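Local coordinates for protein NADP-dependent alcohol dehydrogenase 6 (PDB 1PIW) that reduces a broad range of aromatic and aliphatic aldehydes to alcohols with NADPH, as a zinc-containing medium-chain alcohol dehydrogenase working as a homodimer, at residues I10-H15 and M60-V65; Y32-D37 and K80-L85; G180-I185 and G203-V208. All blocks are in the same frame, centred on the assembly; numbering follows the deposited sequence.

Interaction 1. Residues I10-H15 and M60-V65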
loop_
_atom_site.group_PDB
_atom_site.type_symbol
_atom_site.label_atom_id
_atom_site.label_comp_id
_atom_site.label_asym_id
_atom_site.label_seq_id
_atom_site.Cartn_x
_atom_site.Cartn_y
_atom_site.Cartn_z
ATOM N N ILE A 10 30.708 21.855 13.488
ATOM C CA ILE A 10 30.109 22.965 12.772
ATOM C C ILE A 10 28.621 22.908 13.089
ATOM O O ILE A 10 27.881 22.137 12.481
ATOM C CB ILE A 10 30.321 22.800 11.275
ATOM C CG1 ILE A 10 31.755 22.341 11.016
ATOM C CG2 ILE A 10 30.043 24.108 10.566
ATOM C CD1 ILE A 10 32.794 23.235 11.629
ATOM N N ALA A 11 28.186 23.729 14.042
ATOM C CA ALA A 11 26.791 23.722 14.481
ATOM C C ALA A 11 25.896 24.900 14.120
ATOM O O ALA A 11 26.283 26.059 14.231
ATOM C CB ALA A 11 26.753 23.516 15.985
ATOM N N ILE A 12 24.677 24.568 13.714
ATOM C CA ILE A 12 23.657 25.550 13.357
ATOM C C ILE A 12 23.378 26.414 14.598
ATOM O O ILE A 12 23.077 25.878 15.666
ATOM C CB ILE A 12 22.322 24.857 12.977
ATOM C CG1 ILE A 12 22.562 23.662 12.050
ATOM C CG2 ILE A 12 21.394 25.856 12.357
ATOM C CD1 ILE A 12 23.182 23.993 10.747
ATOM N N GLN A 13 23.455 27.738 14.459
ATOM C CA GLN A 13 23.218 28.639 15.594
ATOM C C GLN A 13 21.794 29.188 15.708
ATOM O O GLN A 13 21.407 29.662 16.772
ATOM C CB GLN A 13 24.200 29.802 15.546
ATOM C CG GLN A 13 25.632 29.362 15.393
ATOM C CD GLN A 13 26.116 28.557 16.573
ATOM O OE1 GLN A 13 27.058 27.778 16.458
ATOM N NE2 GLN A 13 25.483 28.749 17.720
ATOM N N SER A 14 21.029 29.132 14.616
ATOM C CA SER A 14 19.646 29.605 14.609
ATOM C C SER A 14 18.973 29.205 13.310
ATOM O O SER A 14 19.598 29.240 12.260
ATOM C CB SER A 14 19.598 31.123 14.726
ATOM O OG SER A 14 19.249 31.712 13.477
ATOM N N HIS A 15 17.695 28.848 13.368
ATOM C CA HIS A 15 16.977 28.449 12.159
ATOM C C HIS A 15 16.846 29.529 11.091
ATOM O O HIS A 15 16.189 29.302 10.079
ATOM C CB HIS A 15 15.567 27.959 12.481
ATOM C CG HIS A 15 15.529 26.688 13.264
ATOM N ND1 HIS A 15 16.316 25.601 12.954
ATOM C CD2 HIS A 15 14.778 26.318 14.328
ATOM C CE1 HIS A 15 16.053 24.617 13.795
ATOM N NE2 HIS A 15 15.123 25.026 14.638
ATOM N N MET A 60 14.090 23.446 16.539
ATOM C CA MET A 60 15.090 22.577 17.152
ATOM C C MET A 60 15.983 23.329 18.134
ATOM O O MET A 60 16.422 24.435 17.853
ATOM C CB MET A 60 15.988 21.981 16.074
ATOM C CG MET A 60 15.263 21.253 14.984
ATOM S SD MET A 60 14.484 19.828 15.680
ATOM C CE MET A 60 12.820 19.903 14.937
ATOM N N LYS A 61 16.275 22.715 19.272
ATOM C CA LYS A 61 17.135 23.333 20.266
ATOM C C LYS A 61 18.502 23.615 19.650
ATOM O O LYS A 61 19.062 22.760 18.967
ATOM C CB LYS A 61 17.279 22.387 21.460
ATOM C CG LYS A 61 18.348 22.768 22.470
ATOM C CD LYS A 61 18.346 21.777 23.624
ATOM C CE LYS A 61 19.488 22.030 24.604
ATOM N NZ LYS A 61 19.448 21.054 25.733
ATOM N N MET A 62 19.037 24.812 19.884
ATOM C CA MET A 62 20.348 25.198 19.349
ATOM C C MET A 62 21.372 25.252 20.478
ATOM O O MET A 62 21.015 25.430 21.631
ATOM C CB MET A 62 20.263 26.570 18.682
ATOM C CG MET A 62 20.611 26.581 17.212
ATOM S SD MET A 62 19.473 25.611 16.248
ATOM C CE MET A 62 18.395 26.798 15.596
ATOM N N PRO A 63 22.657 25.066 20.168
ATOM C CA PRO A 63 23.243 24.807 18.850
ATOM C C PRO A 63 22.842 23.416 18.362
ATOM O O PRO A 63 22.239 22.628 19.094
ATOM C CB PRO A 63 24.755 24.887 19.108
ATOM C CG PRO A 63 24.875 25.664 20.387
ATOM C CD PRO A 63 23.709 25.166 21.192
ATOM N N LEU A 64 23.202 23.106 17.128
ATOM C CA LEU A 64 22.865 21.817 16.588
ATOM C C LEU A 64 23.849 21.323 15.554
ATOM O O LEU A 64 24.076 21.968 14.535
ATOM C CB LEU A 64 21.474 21.863 15.967
ATOM C CG LEU A 64 21.058 20.572 15.259
ATOM C CD1 LEU A 64 21.132 19.403 16.226
ATOM C CD2 LEU A 64 19.654 20.727 14.703
ATOM N N VAL A 65 24.454 20.181 15.822
ATOM C CA VAL A 65 25.352 19.612 14.848
ATOM C C VAL A 65 24.507 18.632 14.017
ATOM O O VAL A 65 23.804 17.782 14.548
ATOM C CB VAL A 65 26.511 18.893 15.519
ATOM C CG1 VAL A 65 27.367 18.192 14.465
ATOM C CG2 VAL A 65 27.326 19.896 16.311
#
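Met62 reaches across to the loop Gln13-His15, and its side chain can be followed atom by atom. Met62 CB stands 3.8 Å from Gln13 O. CG lies close to two carbonyl oxygens, those of Ile12 and Gln13. SD is nearest Ile12 O (3.7 Å), with Ile12 CG2 a little farther off. The bend at chi3 of Met62 (99°) then carries CE beside the backbone of Ser14 and His15 and over the His15 ring, 3.5 Å from its centroid and 8° off the normal, a CH-pi contact at the middle of the face. The same ring is gripped at its edge: Met60 N donates to His15 NE2 at 2.7 Å with an N-H...N angle of 162°, and the donor lies in the ring plane. Since ND1 bonds Ala53 O, the ring is fixed at both nitrogens, consistent with a neutral imidazole protonated at ND1. Past the cis peptide before Pro63 the two segments pair in antiparallel fashion at Ile12 and Leu64. Ile12 N donates to Leu64 O at 2.8 Å, while the return bond from Leu64 N to Ile12 O is weak. Ala11 CB packs on Val65 CG2 at 3.7 Å. Strand 7-12 is the middle one of a three-stranded antiparallel sheet, flanked by 22-26 and 64-65. Ile12 touches Phe337 of helix 330-342 and Ala53 of helix 47-53, and Leu64 meets Cys52 of the latter.

Interaction 2. Residues Y32-D37 and K80-L85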
loop_
_atom_site.group_PDB
_atom_site.type_symbol
_atom_site.label_atom_id
_atom_site.label_comp_id
_atom_site.label_asym_id
_atom_site.label_seq_id
_atom_site.Cartn_x
_atom_site.Cartn_y
_atom_site.Cartn_z
ATOM N N TYR A 32 27.551 5.430 27.584
ATOM C CA TYR A 32 26.895 4.249 28.116
ATOM C C TYR A 32 27.553 2.933 27.763
ATOM O O TYR A 32 28.347 2.844 26.831
ATOM C CB TYR A 32 25.421 4.265 27.723
ATOM C CG TYR A 32 24.696 5.369 28.457
ATOM C CD1 TYR A 32 23.709 6.135 27.834
ATOM C CD2 TYR A 32 25.053 5.693 29.763
ATOM C CE1 TYR A 32 23.103 7.212 28.501
ATOM C CE2 TYR A 32 24.461 6.750 30.432
ATOM C CZ TYR A 32 23.491 7.512 29.805
ATOM O OH TYR A 32 22.940 8.578 30.487
ATOM N N ASP A 33 27.212 1.917 28.549
ATOM C CA ASP A 33 27.763 0.568 28.447
ATOM C C ASP A 33 28.026 -0.027 27.066
ATOM O O ASP A 33 28.970 -0.803 26.904
ATOM C CB ASP A 33 26.887 -0.365 29.275
ATOM C CG ASP A 33 26.842 0.040 30.742
ATOM O OD1 ASP A 33 25.835 -0.266 31.423
ATOM O OD2 ASP A 33 27.822 0.660 31.222
ATOM N N HIS A 34 27.208 0.335 26.079
ATOM C CA HIS A 34 27.369 -0.175 24.716
ATOM C C HIS A 34 27.785 0.914 23.725
ATOM O O HIS A 34 28.160 0.612 22.592
ATOM C CB HIS A 34 26.067 -0.821 24.236
ATOM C CG HIS A 34 25.611 -1.965 25.085
ATOM N ND1 HIS A 34 26.158 -3.227 24.991
ATOM C CD2 HIS A 34 24.676 -2.032 26.065
ATOM C CE1 HIS A 34 25.581 -4.022 25.876
ATOM N NE2 HIS A 34 24.679 -3.322 26.541
ATOM N N ASP A 35 27.719 2.177 24.134
ATOM C CA ASP A 35 28.100 3.250 23.230
ATOM C C ASP A 35 29.528 3.063 22.726
ATOM O O ASP A 35 30.338 2.379 23.343
ATOM C CB ASP A 35 27.984 4.618 23.909
ATOM C CG ASP A 35 26.579 4.924 24.388
ATOM O OD1 ASP A 35 25.606 4.461 23.752
ATOM O OD2 ASP A 35 26.447 5.650 25.393
ATOM N N ILE A 36 29.819 3.686 21.592
ATOM C CA ILE A 36 31.132 3.633 20.963
ATOM C C ILE A 36 31.492 5.034 20.488
ATOM O O ILE A 36 30.630 5.780 20.040
ATOM C CB ILE A 36 31.119 2.694 19.742
ATOM C CG1 ILE A 36 31.047 1.251 20.218
ATOM C CG2 ILE A 36 32.340 2.932 18.869
ATOM C CD1 ILE A 36 31.055 0.260 19.098
ATOM N N ASP A 37 32.759 5.402 20.602
ATOM C CA ASP A 37 33.178 6.711 20.147
ATOM C C ASP A 37 33.895 6.588 18.821
ATOM O O ASP A 37 34.829 5.797 18.660
ATOM C CB ASP A 37 34.056 7.397 21.189
ATOM C CG ASP A 37 33.243 8.217 22.160
ATOM O OD1 ASP A 37 32.030 7.953 22.266
ATOM O OD2 ASP A 37 33.794 9.118 22.818
ATOM N N LYS A 80 30.377 -2.713 28.328
ATOM C CA LYS A 80 29.708 -3.939 27.941
ATOM C C LYS A 80 29.663 -4.086 26.426
ATOM O O LYS A 80 28.687 -4.603 25.891
ATOM C CB LYS A 80 28.272 -3.962 28.481
ATOM C CG LYS A 80 28.120 -3.970 30.004
ATOM C CD LYS A 80 26.627 -3.944 30.378
ATOM C CE LYS A 80 26.386 -3.786 31.885
ATOM N NZ LYS A 80 24.955 -3.455 32.216
ATOM N N SER A 81 30.697 -3.634 25.723
ATOM C CA SER A 81 30.674 -3.767 24.266
ATOM C C SER A 81 30.783 -5.233 23.876
ATOM O O SER A 81 31.099 -6.074 24.712
ATOM C CB SER A 81 31.808 -2.983 23.611
ATOM O OG SER A 81 31.741 -3.122 22.198
ATOM N N ASN A 82 30.525 -5.534 22.607
ATOM C CA ASN A 82 30.569 -6.908 22.119
ATOM C C ASN A 82 30.071 -6.955 20.690
ATOM O O ASN A 82 28.868 -7.022 20.446
ATOM C CB ASN A 82 29.675 -7.804 22.985
ATOM C CG ASN A 82 28.247 -7.250 23.136
ATOM O OD1 ASN A 82 27.263 -7.939 22.850
ATOM N ND2 ASN A 82 28.137 -6.005 23.596
ATOM N N SER A 83 30.984 -6.921 19.735
ATOM C CA SER A 83 30.565 -6.966 18.345
ATOM C C SER A 83 31.755 -6.975 17.400
ATOM O O SER A 83 31.631 -6.687 16.210
ATOM C CB SER A 83 29.638 -5.783 18.046
ATOM O OG SER A 83 30.146 -4.586 18.605
ATOM N N GLY A 84 32.916 -7.316 17.938
ATOM C CA GLY A 84 34.100 -7.384 17.111
ATOM C C GLY A 84 34.609 -6.017 16.723
ATOM O O GLY A 84 35.714 -5.880 16.186
ATOM N N LEU A 85 33.804 -4.997 16.976
ATOM C CA LEU A 85 34.240 -3.658 16.652
ATOM C C LEU A 85 35.523 -3.425 17.438
ATOM O O LEU A 85 35.551 -3.517 18.671
ATOM C CB LEU A 85 33.159 -2.645 17.021
ATOM C CG LEU A 85 31.967 -2.747 16.069
ATOM C CD1 LEU A 85 30.862 -1.818 16.510
ATOM C CD2 LEU A 85 32.413 -2.410 14.655
#
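Lys80 meets both Asp33 and His34 in the type I turn Tyr32-Asp35. Its backbone N makes a weak hydrogen bond to Asp33 O (2.8 Å, angle 124°). Its side chain, extended beyond CG, runs beside that of Asp33 in the same direction, so that NZ ends 3.4 Å from Asp33 OD1 in a long, weak salt bridge. Lys80 CB makes an off-centre CH-pi contact with the His34 ring, 4.2 Å from its centroid. Ser81 OG is hydrogen-bonded to Glu143 OE2. At Asn82 the side-chain ND2 comes to the edge of the His34 ring in its plane, 3.7 Å from ND1, the amide and ring planes being 58° apart. Glu143 OE2 accepts from Asn82 N and also bonds Ser83 OG, so one carboxylate oxygen gathers three consecutive residues of the loop. The segment closes on Leu85, whose CD1 meets Ile36 CD1 at 3.3 Å with the two side chains crossing at about a right angle. The loop between strands 70-77 and 90-93 of the GroES-like domain packs on the turn that leads into strand 35-45 and on its first residues; Ile36 touches Val74 and Leu77 of strand 70-77, and the His34 ring meets that of His142 in strand 138-142.

Interaction 3. Residues G180-I185 and G203-V208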
loop_
_atom_site.group_PDB
_atom_site.type_symbol
_atom_site.label_atom_id
_atom_site.label_comp_id
_atom_site.label_asym_id
_atom_site.label_seq_id
_atom_site.Cartn_x
_atom_site.Cartn_y
_atom_site.Cartn_z
ATOM N N GLY A 180 14.125 -9.089 -13.319
ATOM C CA GLY A 180 12.807 -9.193 -13.915
ATOM C C GLY A 180 11.732 -8.194 -13.544
ATOM O O GLY A 180 10.676 -8.178 -14.176
ATOM N N LYS A 181 11.975 -7.357 -12.540
ATOM C CA LYS A 181 10.971 -6.374 -12.132
ATOM C C LYS A 181 11.189 -5.035 -12.830
ATOM O O LYS A 181 12.272 -4.768 -13.346
ATOM C CB LYS A 181 11.021 -6.174 -10.619
ATOM C CG LYS A 181 11.027 -7.463 -9.821
ATOM C CD LYS A 181 9.698 -8.196 -9.896
ATOM C CE LYS A 181 9.785 -9.541 -9.167
ATOM N NZ LYS A 181 10.228 -9.411 -7.734
ATOM N N LYS A 182 10.157 -4.197 -12.840
ATOM C CA LYS A 182 10.241 -2.882 -13.468
ATOM C C LYS A 182 10.081 -1.757 -12.445
ATOM O O LYS A 182 8.971 -1.272 -12.215
ATOM C CB LYS A 182 9.168 -2.754 -14.554
ATOM C CG LYS A 182 9.643 -3.093 -15.968
ATOM C CD LYS A 182 8.463 -3.280 -16.908
ATOM C CE LYS A 182 8.876 -3.125 -18.374
ATOM N NZ LYS A 182 9.212 -1.707 -18.751
ATOM N N VAL A 183 11.206 -1.345 -11.856
ATOM C CA VAL A 183 11.257 -0.298 -10.829
ATOM C C VAL A 183 11.299 1.154 -11.339
ATOM O O VAL A 183 11.879 1.451 -12.395
ATOM C CB VAL A 183 12.487 -0.494 -9.918
ATOM C CG1 VAL A 183 12.564 0.625 -8.888
ATOM C CG2 VAL A 183 12.415 -1.837 -9.242
ATOM N N GLY A 184 10.701 2.052 -10.558
ATOM C CA GLY A 184 10.676 3.458 -10.914
ATOM C C GLY A 184 11.171 4.358 -9.796
ATOM O O GLY A 184 10.819 4.161 -8.635
ATOM N N ILE A 185 11.984 5.350 -10.147
ATOM C CA ILE A 185 12.537 6.294 -9.175
ATOM C C ILE A 185 12.015 7.724 -9.406
ATOM O O ILE A 185 12.293 8.344 -10.437
ATOM C CB ILE A 185 14.078 6.324 -9.264
ATOM C CG1 ILE A 185 14.636 4.905 -9.222
ATOM C CG2 ILE A 185 14.643 7.123 -8.116
ATOM C CD1 ILE A 185 14.441 4.193 -7.905
ATOM N N GLY A 203 19.355 -5.687 -10.099
ATOM C CA GLY A 203 18.911 -6.393 -11.283
ATOM C C GLY A 203 17.673 -5.942 -12.018
ATOM O O GLY A 203 17.411 -6.411 -13.122
ATOM N N ALA A 204 16.902 -5.037 -11.441
ATOM C CA ALA A 204 15.684 -4.597 -12.110
ATOM C C ALA A 204 15.915 -3.689 -13.319
ATOM O O ALA A 204 17.050 -3.326 -13.644
ATOM C CB ALA A 204 14.785 -3.891 -11.110
ATOM N N GLU A 205 14.819 -3.360 -13.993
ATOM C CA GLU A 205 14.836 -2.457 -15.130
ATOM C C GLU A 205 14.335 -1.181 -14.466
ATOM O O GLU A 205 13.186 -1.107 -14.021
ATOM C CB GLU A 205 13.860 -2.934 -16.202
ATOM C CG GLU A 205 13.774 -2.067 -17.449
ATOM C CD GLU A 205 12.840 -2.650 -18.509
ATOM O OE1 GLU A 205 12.589 -1.964 -19.530
ATOM O OE2 GLU A 205 12.359 -3.795 -18.328
ATOM N N THR A 206 15.209 -0.186 -14.380
ATOM C CA THR A 206 14.883 1.063 -13.711
ATOM C C THR A 206 14.476 2.226 -14.603
ATOM O O THR A 206 15.063 2.456 -15.658
ATOM C CB THR A 206 16.066 1.512 -12.865
ATOM O OG1 THR A 206 16.561 0.401 -12.116
ATOM C CG2 THR A 206 15.645 2.572 -11.918
ATOM N N TYR A 207 13.464 2.959 -14.161
ATOM C CA TYR A 207 12.973 4.123 -14.878
ATOM C C TYR A 207 13.193 5.326 -13.968
ATOM O O TYR A 207 12.794 5.289 -12.806
ATOM C CB TYR A 207 11.473 3.986 -15.144
ATOM C CG TYR A 207 11.095 3.131 -16.333
ATOM C CD1 TYR A 207 11.691 1.892 -16.544
ATOM C CD2 TYR A 207 10.108 3.548 -17.236
ATOM C CE1 TYR A 207 11.315 1.085 -17.623
ATOM C CE2 TYR A 207 9.725 2.748 -18.316
ATOM C CZ TYR A 207 10.333 1.517 -18.501
ATOM O OH TYR A 207 9.961 0.700 -19.548
ATOM N N VAL A 208 13.842 6.381 -14.453
ATOM C CA VAL A 208 14.012 7.560 -13.609
ATOM C C VAL A 208 12.825 8.434 -13.943
ATOM O O VAL A 208 12.494 8.605 -15.108
ATOM C CB VAL A 208 15.324 8.306 -13.893
ATOM C CG1 VAL A 208 15.287 9.677 -13.268
ATOM C CG2 VAL A 208 16.486 7.541 -13.285
#
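Lys181-Ile185 and Ala204-Val208 run parallel in register, their strand axes 4.6 Å apart at closest with N-to-C directions 25° apart, and their backbones exchange a ladder of bonds: Glu205 N to Lys181 O (3.0 Å), a weak one from Val183 N to Glu205 O, then Tyr207 N to Val183 O and Ile185 N to Tyr207 O. The second strand begins just after helix 190-202, whose end is a Schellman motif at Gly203. On one face of the sheet Lys182 lies alongside Glu205, both chains pointing the same way. Lys182 CE passes 3.5 Å from Glu205 OE2, and the bend at chi4 (-71°) turns NZ toward OE1, 3.5 Å away, in a weak salt bridge. NZ also stands 2.6 Å from Tyr207 OH, at an angle too poor for a hydrogen bond, and bonds Thr243 OG1 weakly. An alanine in place of Lys182 would probably leave the Glu205 carboxylate without this cation and open a gap beside the Tyr207 hydroxyl. The other face is mainly apolar: Val183 CG2 touches Ala204 CB at 3.7 Å, and Ile185 CG1 packs on Thr206 CG2. Helix 190-202, the crossover of this beta-alpha-beta unit of the Rossmann fold, covers this face, and its Ser199 OG is hydrogen-bonded to Thr206 OG1. With both side-chain bonds of Lys182 weak, the backbone ladder is probably the main tie, the charged pair adding little.

How the interactions relate
From the N terminus, the chain passes through 10-15 and then 32-37; 60-65 returns to the former, closing the loop of interaction 1, and 80-85 returns to the latter, closing that of interaction 2. The two loops cross, since their segments alternate, though their nearest atoms are about 14 Å apart. Both lie in the catalytic half of the subunit; interaction 1 joins the N-terminal strand to the segment just before zinc ligand His68, and interaction 2 joins the loop after strand 70-77 to the turn entering strand 35-45. Interaction 3 follows in series, a beta-alpha-beta closure within the nucleotide-binding sheet, its centre about 39 Å from those of the others, across the chain's centre.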